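SspB protein (Streptomyces clavuligerus, PDB 6JUF) is probably a metal-dependent DNase of the SspABCD-SspE system, a phosphorothioation-sensing bacterial defence against phage. Local coordinates at residues G250-A255 against L300-G305; D240-T245 against S304-L309. All blocks are in the same frame, centred on the assembly; numbering follows the deposited sequence.

Contact 1: residues G250-A255 against L300-G305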
loop_
_atom_site.group_PDB
_atom_site.type_symbol
_atom_site.label_atom_id
_atom_site.label_comp_id
_atom_site.label_asym_id
_atom_site.label_seq_id
_atom_site.Cartn_x
_atom_site.Cartn_y
_atom_site.Cartn_z
ATOM N N GLY B 250 -30.368 20.974 -10.452
ATOM C CA GLY B 250 -31.009 19.844 -11.128
ATOM C C GLY B 250 -31.209 18.661 -10.200
ATOM O O GLY B 250 -31.350 18.805 -8.979
ATOM N N SER B 251 -31.289 17.482 -10.804
ATOM C CA SER B 251 -31.514 16.256 -10.055
ATOM C C SER B 251 -31.058 15.076 -10.886
ATOM O O SER B 251 -30.899 15.180 -12.109
ATOM C CB SER B 251 -32.991 16.100 -9.681
ATOM O OG SER B 251 -33.767 15.902 -10.859
ATOM N N ILE B 252 -30.848 13.962 -10.210
ATOM C CA ILE B 252 -30.553 12.685 -10.861
ATOM C C ILE B 252 -31.126 11.560 -9.996
ATOM O O ILE B 252 -31.040 11.599 -8.775
ATOM C CB ILE B 252 -29.009 12.472 -11.039
ATOM C CG1 ILE B 252 -28.716 11.117 -11.698
ATOM C CG2 ILE B 252 -28.286 12.612 -9.722
ATOM C CD1 ILE B 252 -27.314 11.051 -12.329
ATOM N N SER B 253 -31.745 10.582 -10.646
ATOM C CA SER B 253 -32.489 9.587 -9.911
ATOM C C SER B 253 -31.546 8.600 -9.250
ATOM O O SER B 253 -30.420 8.382 -9.745
ATOM C CB SER B 253 -33.418 8.847 -10.889
ATOM O OG SER B 253 -32.661 8.072 -11.819
ATOM N N LEU B 254 -31.963 8.055 -8.112
ATOM C CA LEU B 254 -31.201 6.994 -7.454
ATOM C C LEU B 254 -31.046 5.771 -8.371
ATOM O O LEU B 254 -30.020 5.114 -8.339
ATOM C CB LEU B 254 -31.787 6.606 -6.105
ATOM C CG LEU B 254 -31.292 7.366 -4.871
ATOM C CD1 LEU B 254 -29.913 6.794 -4.474
ATOM C CD2 LEU B 254 -31.166 8.861 -5.116
ATOM N N ALA B 255 -32.067 5.453 -9.151
ATOM C CA ALA B 255 -31.982 4.305 -10.060
ATOM C C ALA B 255 -30.840 4.471 -11.059
ATOM O O ALA B 255 -30.103 3.495 -11.324
ATOM C CB ALA B 255 -33.321 4.161 -10.823
ATOM N N LEU B 300 -31.746 12.470 -6.128
ATOM C CA LEU B 300 -30.909 13.484 -5.477
ATOM C C LEU B 300 -31.090 14.823 -6.179
ATOM O O LEU B 300 -30.945 14.928 -7.414
ATOM C CB LEU B 300 -29.448 13.053 -5.557
ATOM C CG LEU B 300 -28.341 14.070 -5.196
ATOM C CD1 LEU B 300 -28.372 14.361 -3.697
ATOM C CD2 LEU B 300 -26.971 13.514 -5.637
ATOM N N THR B 301 -31.457 15.858 -5.410
ATOM C CA THR B 301 -31.588 17.181 -5.963
ATOM C C THR B 301 -30.458 18.076 -5.476
ATOM O O THR B 301 -29.946 17.897 -4.345
ATOM C CB THR B 301 -32.949 17.800 -5.643
ATOM O OG1 THR B 301 -33.032 18.113 -4.242
ATOM C CG2 THR B 301 -34.063 16.835 -6.110
ATOM N N PHE B 302 -30.097 19.047 -6.302
ATOM C CA PHE B 302 -29.097 20.043 -5.935
ATOM C C PHE B 302 -29.528 21.443 -6.429
ATOM O O PHE B 302 -29.968 21.568 -7.588
ATOM C CB PHE B 302 -27.676 19.645 -6.495
ATOM C CG PHE B 302 -27.726 18.947 -7.868
ATOM C CD1 PHE B 302 -27.902 17.544 -7.932
ATOM C CD2 PHE B 302 -27.631 19.669 -9.064
ATOM C CE1 PHE B 302 -27.995 16.926 -9.174
ATOM C CE2 PHE B 302 -27.720 19.006 -10.297
ATOM C CZ PHE B 302 -27.893 17.641 -10.339
ATOM N N THR B 303 -29.435 22.454 -5.547
ATOM C CA THR B 303 -30.034 23.798 -5.827
ATOM C C THR B 303 -29.031 24.669 -6.577
ATOM O O THR B 303 -29.322 25.833 -6.912
ATOM C CB THR B 303 -30.419 24.513 -4.527
ATOM O OG1 THR B 303 -29.256 24.613 -3.657
ATOM C CG2 THR B 303 -31.568 23.814 -3.810
ATOM N N SER B 304 -27.830 24.119 -6.821
ATOM C CA SER B 304 -26.847 24.814 -7.645
ATOM C C SER B 304 -25.986 23.801 -8.342
ATOM O O SER B 304 -26.234 22.595 -8.209
ATOM C CB SER B 304 -26.003 25.836 -6.835
ATOM O OG SER B 304 -25.164 25.196 -5.869
ATOM N N GLY B 305 -25.037 24.258 -9.153
ATOM C CA GLY B 305 -24.249 23.384 -10.032
ATOM C C GLY B 305 -23.636 22.234 -9.253
ATOM O O GLY B 305 -22.986 22.446 -8.224
#
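The ring of F302 lies against the backbone of G250, whose carbonyl O sits 3.6 Å above the ring plane, over its centre. A chi1 of 35° sets F302 CG between its own backbone N and carbonyl carbon; the ring beyond it lies over G250, and its far end reaches the next peptide, with CZ 3.4 Å from S251 N. Packing is tight here because glycine brings bare backbone to the ring: F302 CE2 comes within 3.5 Å of G250 CA. I252 continues this face, its CG2 4.3 Å from L300 CB, and helix 231-243 covers it through C238, L239, Y241 and A242.

Strand 250-253 and strand 298-302 are neighbours in a three-stranded antiparallel sheet, with 298-302 in the middle and 289-293 on its other side. G250 and F302 form one hydrogen-bonded pair, I252 and L300 the next, each joined by two backbone bonds, such as G250 N to F302 O at 3.0 Å. S251 and T301, the non-hydrogen-bonded pair between them, carry the looser, more solvent-exposed face: S251 CB meets T301 CG2 at 3.8 Å. Beyond the strand, S253 caps helix 254-259 through OG to R256 N, and L254 turns CD2 to within 3.8 Å of L300 N.

Contact 2: residues D240-T245 against S304-L309; sequences DYAART and SGPFDL
The F307 ring meets A243 at its edge, where the methyl CB lies near the ring plane, 4.1 Å from F307 CD1. D308 OD1, from the next residue of the same helix, also lies at the edge and in the plane. D240 approaches obliquely, with OD1 3.8 Å from F307 CE1, and its carboxylate plane is turned 51° from that of the ring. The two side chains run side by side in the same direction; in each, CG is anti to the backbone N (chi1 -173° in D240, -172° in F307). Outside the two segments, the F307 ring also meets that of W311, the planes at about 45°, and its side chain touches R121.

The backbones come closest at A243 and F307. A243 CB points at the first turn of helix 306-317, 3.7 Å from F307 CB and equally near F307 N. P306, the first residue of that helix after the N-cap G305, sets its ring against the other helix, with CG 3.7 Å from A243 CA; its CB reaches A242 CB at 4.3 Å. The C-terminal end of helix 231-243 thus packs on the N-terminal end of helix 306-317 with alanine and proline at the interface, consistent with the 5.2 Å between A243 CA and F307 CA.

No hydrogen bond crosses the interface. The buried carboxylate of D240 is instead satisfied elsewhere, OD1 by a salt bridge to R121 and OD2 by a hydrogen bond from W115 NE1. These two partners would be expected to favour its charged form. Across the interface itself the cohesion is largely apolar, among A242, A243, P306 and F307.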
loop_
_atom_site.group_PDB
_atom_site.type_symbol
_atom_site.label_atom_id
_atom_site.label_comp_id
_atom_site.label_asym_id
_atom_site.label_seq_id
_atom_site.Cartn_x
_atom_site.Cartn_y
_atom_site.Cartn_z
ATOM N N ASP B 240 -20.459 14.447 -8.978
ATOM C CA ASP B 240 -19.515 14.561 -10.091
ATOM C C ASP B 240 -20.113 13.910 -11.352
ATOM O O ASP B 240 -19.984 14.424 -12.458
ATOM C CB ASP B 240 -18.225 13.877 -9.688
ATOM C CG ASP B 240 -17.095 14.056 -10.692
ATOM O OD1 ASP B 240 -16.815 15.198 -11.100
ATOM O OD2 ASP B 240 -16.493 13.020 -11.063
ATOM N N TYR B 241 -20.804 12.758 -11.131
ATOM C CA TYR B 241 -21.472 12.070 -12.245
ATOM C C TYR B 241 -22.538 12.979 -12.882
ATOM O O TYR B 241 -22.598 13.152 -14.101
ATOM C CB TYR B 241 -22.054 10.725 -11.799
ATOM C CG TYR B 241 -22.629 9.974 -12.963
ATOM C CD1 TYR B 241 -21.759 9.251 -13.836
ATOM C CD2 TYR B 241 -23.987 9.998 -13.257
ATOM C CE1 TYR B 241 -22.309 8.590 -14.933
ATOM C CE2 TYR B 241 -24.509 9.352 -14.369
ATOM C CZ TYR B 241 -23.658 8.644 -15.190
ATOM O OH TYR B 241 -24.135 8.007 -16.289
ATOM N N ALA B 242 -23.389 13.572 -12.032
ATOM C CA ALA B 242 -24.411 14.485 -12.497
ATOM C C ALA B 242 -23.817 15.651 -13.296
ATOM O O ALA B 242 -24.369 16.087 -14.305
ATOM C CB ALA B 242 -25.230 14.972 -11.309
ATOM N N ALA B 243 -22.676 16.152 -12.808
ATOM C CA ALA B 243 -21.955 17.267 -13.405
ATOM C C ALA B 243 -21.484 17.041 -14.856
ATOM O O ALA B 243 -21.201 17.979 -15.549
ATOM C CB ALA B 243 -20.792 17.681 -12.524
ATOM N N ARG B 244 -21.394 15.780 -15.259
ATOM C CA ARG B 244 -21.035 15.457 -16.616
ATOM C C ARG B 244 -22.040 16.058 -17.592
ATOM O O ARG B 244 -21.663 16.370 -18.693
ATOM C CB ARG B 244 -21.018 13.932 -16.797
ATOM C CG ARG B 244 -19.938 13.273 -15.981
ATOM C CD ARG B 244 -20.005 11.761 -16.234
ATOM N NE ARG B 244 -19.020 11.024 -15.401
ATOM C CZ ARG B 244 -18.610 9.783 -15.626
ATOM N NH1 ARG B 244 -19.117 9.016 -16.624
ATOM N NH2 ARG B 244 -17.668 9.264 -14.799
ATOM N N THR B 245 -23.295 16.231 -17.174
ATOM C CA THR B 245 -24.340 16.642 -18.121
ATOM C C THR B 245 -25.031 17.937 -17.677
ATOM O O THR B 245 -25.816 18.519 -18.416
ATOM C CB THR B 245 -25.382 15.536 -18.371
ATOM O OG1 THR B 245 -25.961 15.145 -17.124
ATOM C CG2 THR B 245 -24.756 14.327 -19.027
ATOM N N SER B 304 -27.830 24.119 -6.821
ATOM C CA SER B 304 -26.847 24.814 -7.645
ATOM C C SER B 304 -25.986 23.801 -8.342
ATOM O O SER B 304 -26.234 22.595 -8.209
ATOM C CB SER B 304 -26.003 25.836 -6.835
ATOM O OG SER B 304 -25.164 25.196 -5.869
ATOM N N GLY B 305 -25.037 24.258 -9.153
ATOM C CA GLY B 305 -24.249 23.384 -10.032
ATOM C C GLY B 305 -23.636 22.234 -9.253
ATOM O O GLY B 305 -22.986 22.446 -8.224
ATOM N N PRO B 306 -23.762 21.019 -9.757
ATOM C CA PRO B 306 -23.296 19.884 -8.952
ATOM C C PRO B 306 -21.778 19.711 -8.864
ATOM O O PRO B 306 -21.289 19.071 -7.892
ATOM C CB PRO B 306 -23.931 18.673 -9.627
ATOM C CG PRO B 306 -24.161 19.132 -11.043
ATOM C CD PRO B 306 -24.566 20.587 -10.902
ATOM N N PHE B 307 -21.029 20.178 -9.836
ATOM C CA PHE B 307 -19.593 20.052 -9.746
ATOM C C PHE B 307 -19.023 20.774 -8.536
ATOM O O PHE B 307 -18.176 20.190 -7.813
ATOM C CB PHE B 307 -18.927 20.553 -11.024
ATOM C CG PHE B 307 -17.459 20.277 -11.076
ATOM C CD1 PHE B 307 -17.024 19.057 -11.581
ATOM C CD2 PHE B 307 -16.534 21.208 -10.600
ATOM C CE1 PHE B 307 -15.658 18.764 -11.663
ATOM C CE2 PHE B 307 -15.160 20.973 -10.689
ATOM C CZ PHE B 307 -14.718 19.730 -11.212
ATOM N N ASP B 308 -19.444 22.029 -8.283
ATOM C CA ASP B 308 -18.880 22.769 -7.155
ATOM C C ASP B 308 -19.333 22.114 -5.868
ATOM O O ASP B 308 -18.570 22.112 -4.842
ATOM C CB ASP B 308 -19.293 24.271 -7.178
ATOM C CG ASP B 308 -18.593 25.051 -8.287
ATOM O OD1 ASP B 308 -17.567 24.581 -8.833
ATOM O OD2 ASP B 308 -19.062 26.152 -8.632
ATOM N N LEU B 309 -20.562 21.617 -5.850
ATOM C CA LEU B 309 -21.063 20.976 -4.622
ATOM C C LEU B 309 -20.298 19.673 -4.374
ATOM O O LEU B 309 -19.991 19.342 -3.246
ATOM C CB LEU B 309 -22.583 20.724 -4.651
ATOM C CG LEU B 309 -23.395 22.049 -4.715
ATOM C CD1 LEU B 309 -24.842 21.662 -5.034
ATOM C CD2 LEU B 309 -23.242 22.685 -3.335
#

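Contacts 1 and 2 lie about 9 Å apart, centre to centre, on the same side of the chain's centre, and pair the same two chain regions: helix 231-243 precedes strand 250-253, and strand 298-302 precedes helix 306-317, with S304 and G305 common to both. Contact 1 is partly buried and held by backbone hydrogen bonds; contact 2 is buried, helix against helix, and largely apolar, with no hydrogen bond across it. The inner face of the sheet unites them. F302 packs CB on L309 CD1 and CZ on A242 CB, while I252 CD1 lies 3.6 Å from Y241 CD2. Strands and helix ends therefore share one hydrophobic layer, whereas S251 and T301 occupy the opposite face of the sheet.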